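PDB 2EL7: tryptophanyl-tRNA synthetase from Thermus thermophilus, which probably catalyses the ATP-dependent attachment of tryptophan to its cognate tRNA, as a homodimeric class I aminoacyl-tRNA synthetase. Local coordinates for residues Gly7-His15 with Leu58-Asn69; Ile16-Gln25 with Leu179-Val187. All coordinates share one frame; numbering follows the deposited sequence.

From the N terminus, strand 4-8 of the three-stranded parallel sheet runs into the 'HIGH' loop, which leads directly into helix 16-33. Contact 1 closes the first loop in the chain, bringing G7-H15 against helix 55-72 across 42 intervening residues that include strand 37-41. Contact 2 closes a much longer one of 153 residues, bringing the start of helix 16-33 against the loop L179-V187 that follows strand 177-179. Because their segments alternate along the sequence, the two closures cross instead of nesting. They also touch: I23 of helix 16-33 packs on I14 and N69 of contact 1. Together they hold the 'HIGH' motif between helix 55-72 and the loop leading toward the 'KMSKS' motif.

Contact 1: residues Gly7-His15 with Leu58-Asn69; sequences GIQPSGEIH and LAQRTFEAALVN
I8 and N69 approach from opposite directions: with CG1 beside the backbone N (chi1 -72°), I8 has its CG2 branch anti to that N, while N69 carries CG anti to its carbonyl carbon (chi1 -82°). I8 CG2 lies 3.5 Å from N69 ND2, and I8 CD1 reaches the amide carbon. The amide is held from its own helix, N69 ND2 donating to A65 O at 2.8 Å (157°) from the face of that carbonyl opposite the one used by N69 N. A water donates to Q9 O and S11 O and accepts a weak bond from N69 ND2, linking loop to helix. With an alanine in place of N69, the side-chain bond to A65 O and the weak link to the water would be lost, and a gap would probably open beside I8 and the end of I14, which crosses the amide at about a right angle. Along the helix, A65 is the small surface on which the loop lies: its CB sits 3.5 Å from S11 O, and A65 CA makes a CH...O contact with the same oxygen. G12 CA comes 4.0 Å from E64 CB, so close that a side chain on G12 would clash. I14 slides past V68 in the opposite direction. P10, the centre of an inverse gamma turn, puts CB 4.2 Å from L58 CD1. The S11 hydroxyl accepts from E13 N at 3.0 Å, an ST turn within the 'HIGH' region; Q9, P10 and S11 are predicted to bind ATP. Helix 55-72 follows strand 37-41, as in a Rossmann-type class I core: I8, T62 and A66 touch I41 of that strand, W26 of helix 16-33 touches I8 and N69, I23 touches N69, and L328 of the second subunit packs on T62.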
loop_
_atom_site.group_PDB
_atom_site.type_symbol
_atom_site.label_atom_id
_atom_site.label_comp_id
_atom_site.label_asym_id
_atom_site.label_seq_id
_atom_site.Cartn_x
_atom_site.Cartn_y
_atom_site.Cartn_z
ATOM N N GLY A 7 -14.855 -3.358 11.906
ATOM C CA GLY A 7 -15.032 -3.050 10.504
ATOM C C GLY A 7 -16.463 -3.103 10.026
ATOM O O GLY A 7 -17.172 -4.096 10.247
ATOM N N ILE A 8 -16.882 -2.025 9.359
ATOM C CA ILE A 8 -18.226 -1.887 8.811
ATOM C C ILE A 8 -18.166 -1.910 7.282
ATOM O O ILE A 8 -17.445 -1.113 6.661
ATOM C CB ILE A 8 -18.854 -0.558 9.268
ATOM C CG1 ILE A 8 -19.211 -0.644 10.752
ATOM C CG2 ILE A 8 -20.098 -0.215 8.413
ATOM C CD1 ILE A 8 -19.835 0.636 11.276
ATOM N N GLN A 9 -18.921 -2.810 6.665
ATOM C CA GLN A 9 -18.910 -2.860 5.202
ATOM C C GLN A 9 -19.568 -1.608 4.611
ATOM O O GLN A 9 -20.559 -1.102 5.147
ATOM C CB GLN A 9 -19.610 -4.135 4.712
ATOM C CG GLN A 9 -18.867 -5.388 5.125
ATOM C CD GLN A 9 -17.397 -5.319 4.741
ATOM O OE1 GLN A 9 -17.064 -4.960 3.603
ATOM N NE2 GLN A 9 -16.503 -5.656 5.684
ATOM N N PRO A 10 -19.023 -1.095 3.495
ATOM C CA PRO A 10 -19.557 0.099 2.833
ATOM C C PRO A 10 -20.906 -0.187 2.126
ATOM O O PRO A 10 -20.961 -0.382 0.903
ATOM C CB PRO A 10 -18.441 0.457 1.863
ATOM C CG PRO A 10 -17.973 -0.880 1.414
ATOM C CD PRO A 10 -17.914 -1.672 2.712
ATOM N N SER A 11 -21.983 -0.229 2.905
ATOM C CA SER A 11 -23.309 -0.520 2.355
ATOM C C SER A 11 -24.435 -0.052 3.269
ATOM O O SER A 11 -24.334 -0.156 4.488
ATOM C CB SER A 11 -23.461 -2.028 2.134
ATOM O OG SER A 11 -24.831 -2.400 2.128
ATOM N N GLY A 12 -25.521 0.442 2.680
ATOM C CA GLY A 12 -26.644 0.885 3.493
ATOM C C GLY A 12 -27.715 -0.182 3.711
ATOM O O GLY A 12 -28.813 0.135 4.146
ATOM N N GLU A 13 -27.417 -1.443 3.419
ATOM C CA GLU A 13 -28.401 -2.523 3.590
ATOM C C GLU A 13 -28.174 -3.350 4.855
ATOM O O GLU A 13 -27.505 -4.385 4.816
ATOM C CB GLU A 13 -28.357 -3.474 2.389
ATOM C CG GLU A 13 -28.416 -2.789 1.036
ATOM C CD GLU A 13 -29.758 -2.137 0.779
ATOM O OE1 GLU A 13 -30.787 -2.835 0.920
ATOM O OE2 GLU A 13 -29.786 -0.936 0.432
ATOM N N ILE A 14 -28.739 -2.910 5.968
ATOM C CA ILE A 14 -28.590 -3.636 7.222
ATOM C C ILE A 14 -29.869 -4.451 7.432
ATOM O O ILE A 14 -30.971 -3.898 7.356
ATOM C CB ILE A 14 -28.415 -2.652 8.433
ATOM C CG1 ILE A 14 -27.423 -1.537 8.075
ATOM C CG2 ILE A 14 -27.951 -3.414 9.682
ATOM C CD1 ILE A 14 -26.112 -2.027 7.478
ATOM N N HIS A 15 -29.735 -5.753 7.683
ATOM C CA HIS A 15 -30.915 -6.584 7.924
ATOM C C HIS A 15 -30.994 -7.007 9.393
ATOM O O HIS A 15 -30.065 -6.751 10.162
ATOM C CB HIS A 15 -30.947 -7.791 6.977
ATOM C CG HIS A 15 -29.680 -8.582 6.949
ATOM N ND1 HIS A 15 -29.197 -9.253 8.050
ATOM C CD2 HIS A 15 -28.822 -8.857 5.935
ATOM C CE1 HIS A 15 -28.100 -9.912 7.717
ATOM N NE2 HIS A 15 -27.851 -9.690 6.440
ATOM N N LEU A 58 -20.123 4.278 -4.958
ATOM C CA LEU A 58 -19.480 4.015 -3.656
ATOM C C LEU A 58 -19.520 5.115 -2.607
ATOM O O LEU A 58 -19.672 4.837 -1.426
ATOM C CB LEU A 58 -18.027 3.580 -3.870
ATOM C CG LEU A 58 -17.134 3.190 -2.687
ATOM C CD1 LEU A 58 -17.758 2.054 -1.908
ATOM C CD2 LEU A 58 -15.760 2.786 -3.230
ATOM N N ALA A 59 -19.367 6.363 -3.024
ATOM C CA ALA A 59 -19.421 7.475 -2.079
ATOM C C ALA A 59 -20.777 7.459 -1.349
ATOM O O ALA A 59 -20.840 7.514 -0.113
ATOM C CB ALA A 59 -19.216 8.806 -2.824
ATOM N N GLN A 60 -21.859 7.351 -2.117
ATOM C CA GLN A 60 -23.190 7.308 -1.526
ATOM C C GLN A 60 -23.362 6.085 -0.625
ATOM O O GLN A 60 -23.940 6.206 0.459
ATOM C CB GLN A 60 -24.275 7.297 -2.603
ATOM C CG GLN A 60 -25.736 7.364 -2.069
ATOM C CD GLN A 60 -26.012 8.621 -1.204
ATOM O OE1 GLN A 60 -25.409 9.682 -1.425
ATOM N NE2 GLN A 60 -26.941 8.502 -0.224
ATOM N N ARG A 61 -22.876 4.918 -1.061
ATOM C CA ARG A 61 -23.013 3.712 -0.245
ATOM C C ARG A 61 -22.221 3.839 1.057
ATOM O O ARG A 61 -22.622 3.303 2.089
ATOM C CB ARG A 61 -22.545 2.464 -1.005
ATOM C CG ARG A 61 -23.638 1.795 -1.821
ATOM C CD ARG A 61 -23.064 1.115 -3.033
ATOM N NE ARG A 61 -22.021 0.164 -2.686
ATOM C CZ ARG A 61 -20.957 -0.070 -3.449
ATOM N NH1 ARG A 61 -20.810 0.592 -4.594
ATOM N NH2 ARG A 61 -20.045 -0.966 -3.076
ATOM N N THR A 62 -21.108 4.561 1.008
ATOM C CA THR A 62 -20.295 4.727 2.196
ATOM C C THR A 62 -20.991 5.633 3.178
ATOM O O THR A 62 -20.964 5.391 4.387
ATOM C CB THR A 62 -18.943 5.319 1.845
ATOM O OG1 THR A 62 -18.231 4.396 1.009
ATOM C CG2 THR A 62 -18.141 5.637 3.100
ATOM N N PHE A 63 -21.641 6.668 2.648
ATOM C CA PHE A 63 -22.345 7.629 3.484
ATOM C C PHE A 63 -23.581 6.991 4.118
ATOM O O PHE A 63 -23.911 7.290 5.269
ATOM C CB PHE A 63 -22.747 8.848 2.644
ATOM C CG PHE A 63 -23.724 9.754 3.327
ATOM C CD1 PHE A 63 -23.287 10.706 4.225
ATOM C CD2 PHE A 63 -25.094 9.584 3.133
ATOM C CE1 PHE A 63 -24.202 11.474 4.930
ATOM C CE2 PHE A 63 -26.011 10.341 3.828
ATOM C CZ PHE A 63 -25.562 11.290 4.733
ATOM N N GLU A 64 -24.271 6.129 3.360
ATOM C CA GLU A 64 -25.463 5.445 3.861
ATOM C C GLU A 64 -25.059 4.439 4.925
ATOM O O GLU A 64 -25.798 4.226 5.871
ATOM C CB GLU A 64 -26.218 4.739 2.723
ATOM C CG GLU A 64 -26.987 5.680 1.804
ATOM C CD GLU A 64 -27.601 4.978 0.587
ATOM O OE1 GLU A 64 -27.323 3.773 0.372
ATOM O OE2 GLU A 64 -28.362 5.638 -0.169
ATOM N N ALA A 65 -23.888 3.821 4.764
ATOM C CA ALA A 65 -23.368 2.863 5.744
ATOM C C ALA A 65 -23.279 3.554 7.095
ATOM O O ALA A 65 -23.647 2.989 8.124
ATOM C CB ALA A 65 -21.983 2.361 5.333
ATOM N N ALA A 66 -22.785 4.784 7.094
ATOM C CA ALA A 66 -22.680 5.532 8.333
ATOM C C ALA A 66 -24.067 5.875 8.853
ATOM O O ALA A 66 -24.371 5.690 10.031
ATOM C CB ALA A 66 -21.872 6.822 8.120
ATOM N N LEU A 67 -24.912 6.381 7.971
ATOM C CA LEU A 67 -26.246 6.765 8.383
ATOM C C LEU A 67 -27.013 5.615 9.001
ATOM O O LEU A 67 -27.521 5.730 10.112
ATOM C CB LEU A 67 -27.041 7.338 7.198
ATOM C CG LEU A 67 -28.462 7.864 7.485
ATOM C CD1 LEU A 67 -28.844 8.823 6.378
ATOM C CD2 LEU A 67 -29.487 6.700 7.585
ATOM N N VAL A 68 -27.090 4.502 8.297
ATOM C CA VAL A 68 -27.861 3.395 8.830
ATOM C C VAL A 68 -27.301 2.781 10.113
ATOM O O VAL A 68 -28.065 2.417 11.008
ATOM C CB VAL A 68 -28.086 2.296 7.768
ATOM C CG1 VAL A 68 -28.974 1.209 8.360
ATOM C CG2 VAL A 68 -28.768 2.894 6.533
ATOM N N ASN A 69 -25.989 2.671 10.219
ATOM C CA ASN A 69 -25.419 2.119 11.434
ATOM C C ASN A 69 -25.607 3.074 12.596
ATOM O O ASN A 69 -25.769 2.649 13.736
ATOM C CB ASN A 69 -23.954 1.771 11.232
ATOM C CG ASN A 69 -23.788 0.432 10.566
ATOM O OD1 ASN A 69 -24.012 -0.588 11.182
ATOM N ND2 ASN A 69 -23.438 0.437 9.291
HETATM O O HOH W 1 -23.001 -1.397 6.575
#

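Contact 2: residues Ile16-Gln25 with Leu179-Val187; sequences IGNYLGAIKQ and LLNPEAPRV
L179-V187 runs beside the first turns of helix 16-33, which widen to a pi-type turn at residues 19-23, as an irregular loop bent by a type I turn from N181 to A184, and comes nearest where G21 and A184 stand 4.8 Å apart, CA to CA. The loop lies against two glycines: A184 CB rests 3.7 Å from G21 CA, and V187 CG2 lies 3.8 Å from G17 CA. V187 also crosses I16 and L20 at about right angles, its CG1 touching I16 CG1 and its CG2 meeting L20 CD1. At the far end Q25 reaches out extended, CG anti to the backbone N (chi1 -175°), and slides past N181, their amide planes 38° apart. Q25 NE2 donates to L180 O at 3.2 Å (162°), approaching from above that carbonyl's plane, while N181 ND2 gives a weak bond to G21 O at 2.9 Å. A water lies within hydrogen-bonding distance of Q25 OE1 and L179 O; another bridges G17 O and P185 O. G17 and V187, which pack on each other beside that bridge, are both predicted to bind ATP. The hydrogen bonds between the two segments are amide-to-carbonyl, one good and one weak, with no salt bridge between them, so the polar attachment rests on neutral groups, with a shared water at the V187 end.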
loop_
_atom_site.group_PDB
_atom_site.type_symbol
_atom_site.label_atom_id
_atom_site.label_comp_id
_atom_site.label_asym_id
_atom_site.label_seq_id
_atom_site.Cartn_x
_atom_site.Cartn_y
_atom_site.Cartn_z
ATOM N N ILE A 16 -32.097 -7.633 9.793
ATOM C CA ILE A 16 -32.265 -8.000 11.190
ATOM C C ILE A 16 -31.250 -9.017 11.644
ATOM O O ILE A 16 -31.111 -9.283 12.849
ATOM C CB ILE A 16 -33.689 -8.542 11.469
ATOM C CG1 ILE A 16 -33.917 -9.860 10.738
ATOM C CG2 ILE A 16 -34.731 -7.499 11.053
ATOM C CD1 ILE A 16 -35.211 -10.526 11.132
ATOM N N GLY A 17 -30.554 -9.593 10.667
ATOM C CA GLY A 17 -29.525 -10.570 10.961
ATOM C C GLY A 17 -28.328 -9.806 11.496
ATOM O O GLY A 17 -27.755 -10.171 12.523
ATOM N N ASN A 18 -27.956 -8.735 10.796
ATOM C CA ASN A 18 -26.838 -7.878 11.216
ATOM C C ASN A 18 -27.210 -7.264 12.570
ATOM O O ASN A 18 -26.430 -7.257 13.522
ATOM C CB ASN A 18 -26.632 -6.715 10.228
ATOM C CG ASN A 18 -26.291 -7.176 8.814
ATOM O OD1 ASN A 18 -26.823 -6.637 7.819
ATOM N ND2 ASN A 18 -25.393 -8.159 8.707
ATOM N N TYR A 19 -28.428 -6.748 12.635
ATOM C CA TYR A 19 -28.902 -6.079 13.826
ATOM C C TYR A 19 -28.874 -6.918 15.090
ATOM O O TYR A 19 -28.193 -6.554 16.053
ATOM C CB TYR A 19 -30.302 -5.534 13.588
ATOM C CG TYR A 19 -30.847 -4.799 14.777
ATOM C CD1 TYR A 19 -30.203 -3.671 15.274
ATOM C CD2 TYR A 19 -32.000 -5.240 15.420
ATOM C CE1 TYR A 19 -30.698 -2.996 16.396
ATOM C CE2 TYR A 19 -32.505 -4.575 16.534
ATOM C CZ TYR A 19 -31.847 -3.457 17.017
ATOM O OH TYR A 19 -32.337 -2.820 18.134
ATOM N N LEU A 20 -29.616 -8.024 15.090
ATOM C CA LEU A 20 -29.686 -8.919 16.237
ATOM C C LEU A 20 -28.346 -9.497 16.692
ATOM O O LEU A 20 -28.221 -9.942 17.840
ATOM C CB LEU A 20 -30.650 -10.063 15.934
ATOM C CG LEU A 20 -32.088 -9.556 15.840
ATOM C CD1 LEU A 20 -33.046 -10.670 15.453
ATOM C CD2 LEU A 20 -32.462 -8.969 17.197
ATOM N N GLY A 21 -27.347 -9.490 15.811
ATOM C CA GLY A 21 -26.061 -10.049 16.177
ATOM C C GLY A 21 -24.906 -9.090 16.441
ATOM O O GLY A 21 -24.625 -8.727 17.588
ATOM N N ALA A 22 -24.235 -8.675 15.375
ATOM C CA ALA A 22 -23.074 -7.803 15.481
ATOM C C ALA A 22 -23.333 -6.402 15.997
ATOM O O ALA A 22 -22.562 -5.888 16.808
ATOM C CB ALA A 22 -22.383 -7.723 14.123
ATOM N N ILE A 23 -24.411 -5.784 15.524
ATOM C CA ILE A 23 -24.739 -4.433 15.919
ATOM C C ILE A 23 -25.029 -4.337 17.404
ATOM O O ILE A 23 -24.558 -3.423 18.089
ATOM C CB ILE A 23 -25.935 -3.891 15.080
ATOM C CG1 ILE A 23 -25.489 -3.679 13.626
ATOM C CG2 ILE A 23 -26.419 -2.551 15.628
ATOM C CD1 ILE A 23 -26.584 -3.226 12.716
ATOM N N LYS A 24 -25.806 -5.279 17.911
ATOM C CA LYS A 24 -26.124 -5.282 19.326
ATOM C C LYS A 24 -24.817 -5.338 20.118
ATOM O O LYS A 24 -24.707 -4.731 21.186
ATOM C CB LYS A 24 -27.014 -6.478 19.672
ATOM C CG LYS A 24 -27.045 -6.814 21.156
ATOM C CD LYS A 24 -28.228 -7.732 21.499
ATOM C CE LYS A 24 -29.561 -6.957 21.545
ATOM N NZ LYS A 24 -29.863 -6.160 20.305
ATOM N N GLN A 25 -23.815 -6.032 19.581
ATOM C CA GLN A 25 -22.548 -6.140 20.281
ATOM C C GLN A 25 -21.727 -4.862 20.160
ATOM O O GLN A 25 -21.083 -4.422 21.120
ATOM C CB GLN A 25 -21.756 -7.334 19.754
ATOM C CG GLN A 25 -20.474 -7.588 20.516
ATOM C CD GLN A 25 -19.698 -8.774 19.963
ATOM O OE1 GLN A 25 -19.306 -8.789 18.787
ATOM N NE2 GLN A 25 -19.473 -9.785 20.811
ATOM N N LEU A 179 -12.773 -11.078 18.925
ATOM C CA LEU A 179 -13.886 -11.071 19.864
ATOM C C LEU A 179 -15.047 -11.692 19.113
ATOM O O LEU A 179 -15.582 -11.083 18.179
ATOM C CB LEU A 179 -14.262 -9.645 20.285
ATOM C CG LEU A 179 -15.525 -9.470 21.151
ATOM C CD1 LEU A 179 -15.337 -10.212 22.477
ATOM C CD2 LEU A 179 -15.785 -7.978 21.415
ATOM N N LEU A 180 -15.408 -12.914 19.497
ATOM C CA LEU A 180 -16.522 -13.604 18.862
ATOM C C LEU A 180 -17.816 -13.163 19.524
ATOM O O LEU A 180 -17.796 -12.446 20.522
ATOM C CB LEU A 180 -16.344 -15.113 18.979
ATOM C CG LEU A 180 -15.143 -15.599 18.165
ATOM C CD1 LEU A 180 -14.864 -17.064 18.418
ATOM C CD2 LEU A 180 -15.428 -15.373 16.709
ATOM N N ASN A 181 -18.934 -13.626 18.982
ATOM C CA ASN A 181 -20.260 -13.248 19.464
ATOM C C ASN A 181 -21.202 -14.468 19.510
ATOM O O ASN A 181 -22.252 -14.499 18.836
ATOM C CB ASN A 181 -20.790 -12.174 18.503
ATOM C CG ASN A 181 -22.053 -11.511 18.987
ATOM O OD1 ASN A 181 -22.285 -11.396 20.186
ATOM N ND2 ASN A 181 -22.869 -11.043 18.044
ATOM N N PRO A 182 -20.854 -15.477 20.332
ATOM C CA PRO A 182 -21.618 -16.721 20.497
ATOM C C PRO A 182 -23.055 -16.531 20.988
ATOM O O PRO A 182 -23.965 -17.265 20.577
ATOM C CB PRO A 182 -20.772 -17.506 21.480
ATOM C CG PRO A 182 -20.270 -16.424 22.388
ATOM C CD PRO A 182 -19.837 -15.356 21.394
ATOM N N GLU A 183 -23.263 -15.553 21.863
ATOM C CA GLU A 183 -24.596 -15.296 22.379
ATOM C C GLU A 183 -25.575 -14.735 21.337
ATOM O O GLU A 183 -26.772 -14.656 21.595
ATOM C CB GLU A 183 -24.525 -14.358 23.587
ATOM C CG GLU A 183 -24.647 -15.093 24.918
ATOM C CD GLU A 183 -25.750 -16.164 24.895
ATOM O OE1 GLU A 183 -25.555 -17.209 24.229
ATOM O OE2 GLU A 183 -26.816 -15.962 25.532
ATOM N N ALA A 184 -25.066 -14.364 20.163
ATOM C CA ALA A 184 -25.895 -13.805 19.107
ATOM C C ALA A 184 -26.646 -14.871 18.349
ATOM O O ALA A 184 -26.149 -15.964 18.127
ATOM C CB ALA A 184 -25.049 -13.009 18.141
ATOM N N PRO A 185 -27.870 -14.556 17.928
ATOM C CA PRO A 185 -28.702 -15.499 17.182
ATOM C C PRO A 185 -28.231 -15.680 15.744
ATOM O O PRO A 185 -27.751 -14.736 15.107
ATOM C CB PRO A 185 -30.083 -14.849 17.230
ATOM C CG PRO A 185 -30.015 -13.964 18.449
ATOM C CD PRO A 185 -28.655 -13.387 18.349
ATOM N N ARG A 186 -28.354 -16.894 15.230
ATOM C CA ARG A 186 -27.985 -17.130 13.843
ATOM C C ARG A 186 -29.342 -17.052 13.134
ATOM O O ARG A 186 -30.101 -18.028 13.089
ATOM C CB ARG A 186 -27.320 -18.508 13.680
ATOM C CG ARG A 186 -26.198 -18.786 14.709
ATOM C CD ARG A 186 -25.071 -17.715 14.711
ATOM N NE ARG A 186 -24.267 -17.722 15.947
ATOM C CZ ARG A 186 -23.481 -18.726 16.348
ATOM N NH1 ARG A 186 -22.804 -18.628 17.486
ATOM N NH2 ARG A 186 -23.365 -19.826 15.612
ATOM N N VAL A 187 -29.637 -15.861 12.614
ATOM C CA VAL A 187 -30.899 -15.554 11.950
ATOM C C VAL A 187 -31.156 -16.166 10.572
ATOM O O VAL A 187 -30.430 -15.910 9.614
ATOM C CB VAL A 187 -31.072 -14.030 11.845
ATOM C CG1 VAL A 187 -32.465 -13.698 11.354
ATOM C CG2 VAL A 187 -30.791 -13.387 13.211
HETATM O O HOH W 2 -27.610 -12.641 13.715
HETATM O O HOH W 3 -17.985 -10.887 17.221
#